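PDB 3QKC: geranyl diphosphate synthase small subunit from Antirrhinum majus, which probably serves as the non-catalytic partner of a large subunit in a prenyltransferase that joins dimethylallyl and isopentenyl diphosphates into geranyl diphosphate. Local coordinates for residues 19-24 against 39-44; 187-192 against 200-205. All coordinates share one frame; numbering follows the deposited sequence.

Contact 1 (19-24 against 39-44); sequences SYLKKA and HLTFAA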
loop_
_atom_site.group_PDB
_atom_site.type_symbol
_atom_site.label_atom_id
_atom_site.label_comp_id
_atom_site.label_asym_id
_atom_site.label_seq_id
_atom_site.Cartn_x
_atom_site.Cartn_y
_atom_site.Cartn_z
ATOM N N SER A 19 -6.396 8.960 -18.885
ATOM C CA SER A 19 -7.026 10.261 -18.631
ATOM C C SER A 19 -7.498 10.375 -17.182
ATOM O O SER A 19 -7.453 11.453 -16.587
ATOM C CB SER A 19 -8.202 10.508 -19.582
ATOM O OG SER A 19 -7.737 10.887 -20.867
ATOM N N TYR A 20 -7.951 9.258 -16.626
ATOM C CA TYR A 20 -8.373 9.222 -15.242
ATOM C C TYR A 20 -7.183 9.453 -14.297
ATOM O O TYR A 20 -7.279 10.201 -13.326
ATOM C CB TYR A 20 -9.054 7.893 -14.930
ATOM C CG TYR A 20 -9.484 7.817 -13.495
ATOM C CD1 TYR A 20 -8.669 7.223 -12.538
ATOM C CD2 TYR A 20 -10.688 8.386 -13.082
ATOM C CE1 TYR A 20 -9.042 7.165 -11.216
ATOM C CE2 TYR A 20 -11.071 8.332 -11.752
ATOM C CZ TYR A 20 -10.238 7.716 -10.830
ATOM O OH TYR A 20 -10.612 7.663 -9.514
ATOM N N LEU A 21 -6.061 8.810 -14.594
ATOM C CA LEU A 21 -4.859 8.975 -13.798
ATOM C C LEU A 21 -4.278 10.381 -13.923
ATOM O O LEU A 21 -3.716 10.913 -12.969
ATOM C CB LEU A 21 -3.818 7.921 -14.191
ATOM C CG LEU A 21 -4.067 6.520 -13.608
ATOM C CD1 LEU A 21 -3.350 5.462 -14.419
ATOM C CD2 LEU A 21 -3.657 6.456 -12.159
ATOM N N LYS A 22 -4.417 10.988 -15.099
ATOM C CA LYS A 22 -3.833 12.317 -15.325
ATOM C C LYS A 22 -4.532 13.406 -14.518
ATOM O O LYS A 22 -3.920 14.387 -14.126
ATOM C CB LYS A 22 -3.765 12.649 -16.818
ATOM C CG LYS A 22 -2.409 12.277 -17.419
ATOM C CD LYS A 22 -2.454 12.106 -18.923
ATOM C CE LYS A 22 -1.129 12.508 -19.561
ATOM N NZ LYS A 22 0.015 11.653 -19.116
ATOM N N LYS A 23 -5.814 13.196 -14.265
ATOM C CA LYS A 23 -6.581 14.019 -13.357
ATOM C C LYS A 23 -6.125 13.901 -11.892
ATOM O O LYS A 23 -6.293 14.839 -11.130
ATOM C CB LYS A 23 -8.070 13.682 -13.513
ATOM C CG LYS A 23 -8.648 14.173 -14.848
ATOM C CD LYS A 23 -9.963 13.499 -15.211
ATOM C CE LYS A 23 -10.583 14.153 -16.440
ATOM N NZ LYS A 23 -12.071 14.166 -16.360
ATOM N N ALA A 24 -5.516 12.772 -11.516
ATOM C CA ALA A 24 -5.136 12.524 -10.121
ATOM C C ALA A 24 -3.672 12.819 -9.766
ATOM O O ALA A 24 -3.354 13.072 -8.597
ATOM C CB ALA A 24 -5.498 11.102 -9.733
ATOM N N HIS A 39 5.931 11.000 -13.801
ATOM C CA HIS A 39 6.789 10.431 -14.818
ATOM C C HIS A 39 6.744 8.888 -14.891
ATOM O O HIS A 39 6.503 8.327 -15.954
ATOM C CB HIS A 39 8.222 10.924 -14.672
ATOM C CG HIS A 39 9.124 10.429 -15.757
ATOM N ND1 HIS A 39 10.036 9.413 -15.565
ATOM C CD2 HIS A 39 9.229 10.790 -17.060
ATOM C CE1 HIS A 39 10.671 9.176 -16.700
ATOM N NE2 HIS A 39 10.197 9.993 -17.623
ATOM N N LEU A 40 6.960 8.212 -13.770
ATOM C CA LEU A 40 7.068 6.739 -13.776
ATOM C C LEU A 40 5.772 6.064 -14.191
ATOM O O LEU A 40 5.794 5.090 -14.926
ATOM C CB LEU A 40 7.569 6.224 -12.430
ATOM C CG LEU A 40 8.945 6.796 -12.091
ATOM C CD1 LEU A 40 9.495 6.166 -10.822
ATOM C CD2 LEU A 40 9.902 6.581 -13.255
ATOM N N THR A 41 4.651 6.632 -13.767
ATOM C CA THR A 41 3.322 6.111 -14.070
ATOM C C THR A 41 3.039 6.057 -15.574
ATOM O O THR A 41 2.581 5.030 -16.086
ATOM C CB THR A 41 2.240 6.930 -13.324
ATOM O OG1 THR A 41 2.523 6.907 -11.922
ATOM C CG2 THR A 41 0.828 6.393 -13.566
ATOM N N PHE A 42 3.324 7.148 -16.273
ATOM C CA PHE A 42 3.051 7.238 -17.713
ATOM C C PHE A 42 4.205 6.834 -18.629
ATOM O O PHE A 42 4.016 6.714 -19.839
ATOM C CB PHE A 42 2.530 8.636 -18.072
ATOM C CG PHE A 42 1.379 9.068 -17.210
ATOM C CD1 PHE A 42 1.596 9.855 -16.087
ATOM C CD2 PHE A 42 0.094 8.659 -17.495
ATOM C CE1 PHE A 42 0.533 10.226 -15.261
ATOM C CE2 PHE A 42 -0.973 9.025 -16.678
ATOM C CZ PHE A 42 -0.752 9.807 -15.565
ATOM N N ALA A 43 5.392 6.622 -18.066
ATOM C CA ALA A 43 6.497 6.062 -18.860
ATOM C C ALA A 43 6.485 4.529 -18.819
ATOM O O ALA A 43 7.080 3.873 -19.673
ATOM C CB ALA A 43 7.847 6.580 -18.371
ATOM N N ALA A 44 5.833 3.958 -17.814
ATOM C CA ALA A 44 5.891 2.512 -17.618
ATOM C C ALA A 44 5.117 1.764 -18.712
ATOM O O ALA A 44 4.096 2.260 -19.180
ATOM C CB ALA A 44 5.345 2.166 -16.271
#
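L21 and K22 of helix 5-24 meet T41 and F42 of helix 34-43. The short segments run almost exactly antiparallel, at 173°. Their axes stay 11.3 Å apart, a wide spacing that the phenyl ring of F42 bridges.

L21 comes first. Its CB lies 3.9 Å from CZ of F42 and meets the ring obliquely. The backbone carbon C of L21 faces the edge of the same ring, in its plane. With chi1 at -78°, the leucine CG lies anti to the carbonyl carbon, which places CD1 in loose contact with CG2 of T41, at 4.4 Å. L21 also packs on H75 and L76 of helix 68-85, so this side of the contact is buried.

K22 follows and lies over one face of F42. Its CG is 3.5 Å from CZ of the ring, above the rim. The chain then bends at its last two torsions, with chi4 at 63°, and brings the ammonium group back over the same face. NZ is 3.5 Å from the centroid of the F42 ring, a cation-pi contact. The methyl CG2 of T41 lies over the centre of the opposite face, 4.1 Å above the ring plane. F42 is therefore sandwiched between a lysine of the other helix and its own neighbour. The ring of H38 meets it as well. The hydroxyl OG1 of T41 bonds back to the carbonyl of M37, one turn earlier, while its methyl serves the ring.

The chemistry is mixed. Leucine and threonine supply the apolar, buried side. The lysine is exposed, and its ammonium group probably gains electrostatic attraction from the ring electrons, while its CG and CD lie against the rim near CE2.

Contact 2 (187-192 against 200-205); sequences GAACGA and DKIEKL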
loop_
_atom_site.group_PDB
_atom_site.type_symbol
_atom_site.label_atom_id
_atom_site.label_comp_id
_atom_site.label_asym_id
_atom_site.label_seq_id
_atom_site.Cartn_x
_atom_site.Cartn_y
_atom_site.Cartn_z
ATOM N N GLY A 187 -7.550 -7.693 -11.216
ATOM C CA GLY A 187 -8.259 -6.842 -12.159
ATOM C C GLY A 187 -9.646 -7.377 -12.477
ATOM O O GLY A 187 -10.636 -6.654 -12.380
ATOM N N ALA A 188 -9.711 -8.652 -12.856
ATOM C CA ALA A 188 -10.971 -9.265 -13.257
ATOM C C ALA A 188 -11.927 -9.317 -12.074
ATOM O O ALA A 188 -13.105 -8.981 -12.208
ATOM C CB ALA A 188 -10.722 -10.636 -13.805
ATOM N N ALA A 189 -11.417 -9.706 -10.907
ATOM C CA ALA A 189 -12.259 -9.824 -9.714
ATOM C C ALA A 189 -12.815 -8.471 -9.263
ATOM O O ALA A 189 -13.983 -8.393 -8.863
ATOM C CB ALA A 189 -11.512 -10.517 -8.585
ATOM N N CYS A 190 -11.992 -7.421 -9.330
ATOM C CA CYS A 190 -12.442 -6.043 -9.039
ATOM C C CYS A 190 -13.530 -5.597 -10.004
ATOM O O CYS A 190 -14.561 -5.081 -9.594
ATOM C CB CYS A 190 -11.286 -5.054 -9.131
ATOM S SG CYS A 190 -10.195 -5.027 -7.710
ATOM N N GLY A 191 -13.285 -5.780 -11.295
ATOM C CA GLY A 191 -14.303 -5.519 -12.304
ATOM C C GLY A 191 -15.638 -6.128 -11.916
ATOM O O GLY A 191 -16.664 -5.437 -11.868
ATOM N N ALA A 192 -15.609 -7.419 -11.604
ATOM C CA ALA A 192 -16.813 -8.163 -11.283
ATOM C C ALA A 192 -17.466 -7.660 -9.994
ATOM O O ALA A 192 -18.682 -7.482 -9.941
ATOM C CB ALA A 192 -16.501 -9.673 -11.214
ATOM N N ASP A 200 -20.254 -16.453 -6.842
ATOM C CA ASP A 200 -19.767 -17.500 -7.741
ATOM C C ASP A 200 -19.144 -16.926 -9.014
ATOM O O ASP A 200 -18.156 -17.459 -9.523
ATOM C CB ASP A 200 -20.914 -18.450 -8.134
ATOM C CG ASP A 200 -21.621 -19.077 -6.930
ATOM O OD1 ASP A 200 -21.357 -18.677 -5.773
ATOM O OD2 ASP A 200 -22.458 -19.980 -7.151
ATOM N N LYS A 201 -19.729 -15.851 -9.534
ATOM C CA LYS A 201 -19.247 -15.259 -10.778
ATOM C C LYS A 201 -17.989 -14.414 -10.589
ATOM O O LYS A 201 -17.281 -14.131 -11.552
ATOM C CB LYS A 201 -20.348 -14.453 -11.467
ATOM C CG LYS A 201 -21.435 -15.320 -12.098
ATOM C CD LYS A 201 -22.413 -14.514 -12.960
ATOM C CE LYS A 201 -23.371 -13.684 -12.114
ATOM N NZ LYS A 201 -24.763 -13.703 -12.661
ATOM N N ILE A 202 -17.713 -14.011 -9.350
ATOM C CA ILE A 202 -16.462 -13.312 -9.055
ATOM C C ILE A 202 -15.298 -14.308 -9.111
ATOM O O ILE A 202 -14.294 -14.062 -9.778
ATOM C CB ILE A 202 -16.493 -12.608 -7.681
ATOM C CG1 ILE A 202 -17.646 -11.597 -7.614
ATOM C CG2 ILE A 202 -15.156 -11.931 -7.410
ATOM C CD1 ILE A 202 -17.945 -11.072 -6.213
ATOM N N GLU A 203 -15.460 -15.429 -8.405
ATOM C CA GLU A 203 -14.495 -16.528 -8.403
ATOM C C GLU A 203 -14.123 -16.945 -9.832
ATOM O O GLU A 203 -12.953 -17.181 -10.132
ATOM C CB GLU A 203 -15.054 -17.734 -7.611
ATOM C CG GLU A 203 -15.227 -17.477 -6.090
ATOM C CD GLU A 203 -16.258 -18.389 -5.401
ATOM O OE1 GLU A 203 -16.489 -19.537 -5.852
ATOM O OE2 GLU A 203 -16.843 -17.955 -4.385
ATOM N N LYS A 204 -15.123 -17.013 -10.711
ATOM C CA LYS A 204 -14.908 -17.446 -12.086
ATOM C C LYS A 204 -14.063 -16.452 -12.892
ATOM O O LYS A 204 -13.119 -16.852 -13.578
ATOM C CB LYS A 204 -16.238 -17.745 -12.782
ATOM C CG LYS A 204 -16.869 -19.084 -12.364
ATOM C CD LYS A 204 -17.959 -19.527 -13.323
ATOM C CE LYS A 204 -18.312 -21.002 -13.141
ATOM N NZ LYS A 204 -17.395 -21.909 -13.901
ATOM N N LEU A 205 -14.392 -15.164 -12.791
ATOM C CA LEU A 205 -13.609 -14.131 -13.468
ATOM C C LEU A 205 -12.232 -14.013 -12.855
ATOM O O LEU A 205 -11.262 -13.702 -13.557
ATOM C CB LEU A 205 -14.335 -12.784 -13.475
ATOM C CG LEU A 205 -15.315 -12.691 -14.656
ATOM C CD1 LEU A 205 -16.504 -11.792 -14.335
ATOM C CD2 LEU A 205 -14.608 -12.272 -15.969
#
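I202 turns its CG2 anti to the backbone N and its CG1 beside that nitrogen, with chi1 at -58°. This sends the two branches to different alanines of helix 169-195. CG2 rests 4.1 Å from CB of A189, and CG1 lies 4.2 Å from CB of A192. L205 has its CG beside the backbone N, with chi1 at -85°, and its CD1 comes 3.8 Å from CB of A192. The A192 methyl thus touches both branched side chains.

Near the other end, the methyl of A188 meets the backbone carbonyl of L205, at 3.1 Å from CB to O, which is tight packing. The axes of the short segments approach to 8.2 Å and their directions differ by 154°. Three small alanines on one helix allow this closeness.

The two helices follow each other in the chain and form an alpha-alpha hairpin. C197, in the short turn between them, also touches A192. Helix 134-148 covers one flank, with E143 on A189 and R139 on I202. L52 of helix 48-59 touches A188, and L59 of the same helix touches L205.

All five touching residues are buried. The side chains that meet are all apolar, though the backbone carbonyls of L205 and A189 also lie against methyl groups. Close fit and burial, rather than polar bonding, probably hold the two segments together here.

How the contacts relate
The two contacts come in series along the chain: contact 1 closes long before contact 2 opens. Their centres are 25 Å apart, their nearest atoms about 13 Å, and they lie on opposite sides of the chain's centre. They share no helix. Contact 1 joins helices 5-24 and 34-43 near the start of the chain. Contact 2 joins helices 169-195 and 199-219 in its later part. Each pairs consecutive helices whose contacting segments run roughly antiparallel, as suits the all-helical fold of prenyl diphosphate synthases. No other chain of the assembly touches either one, so both belong to the internal fold of the subunit.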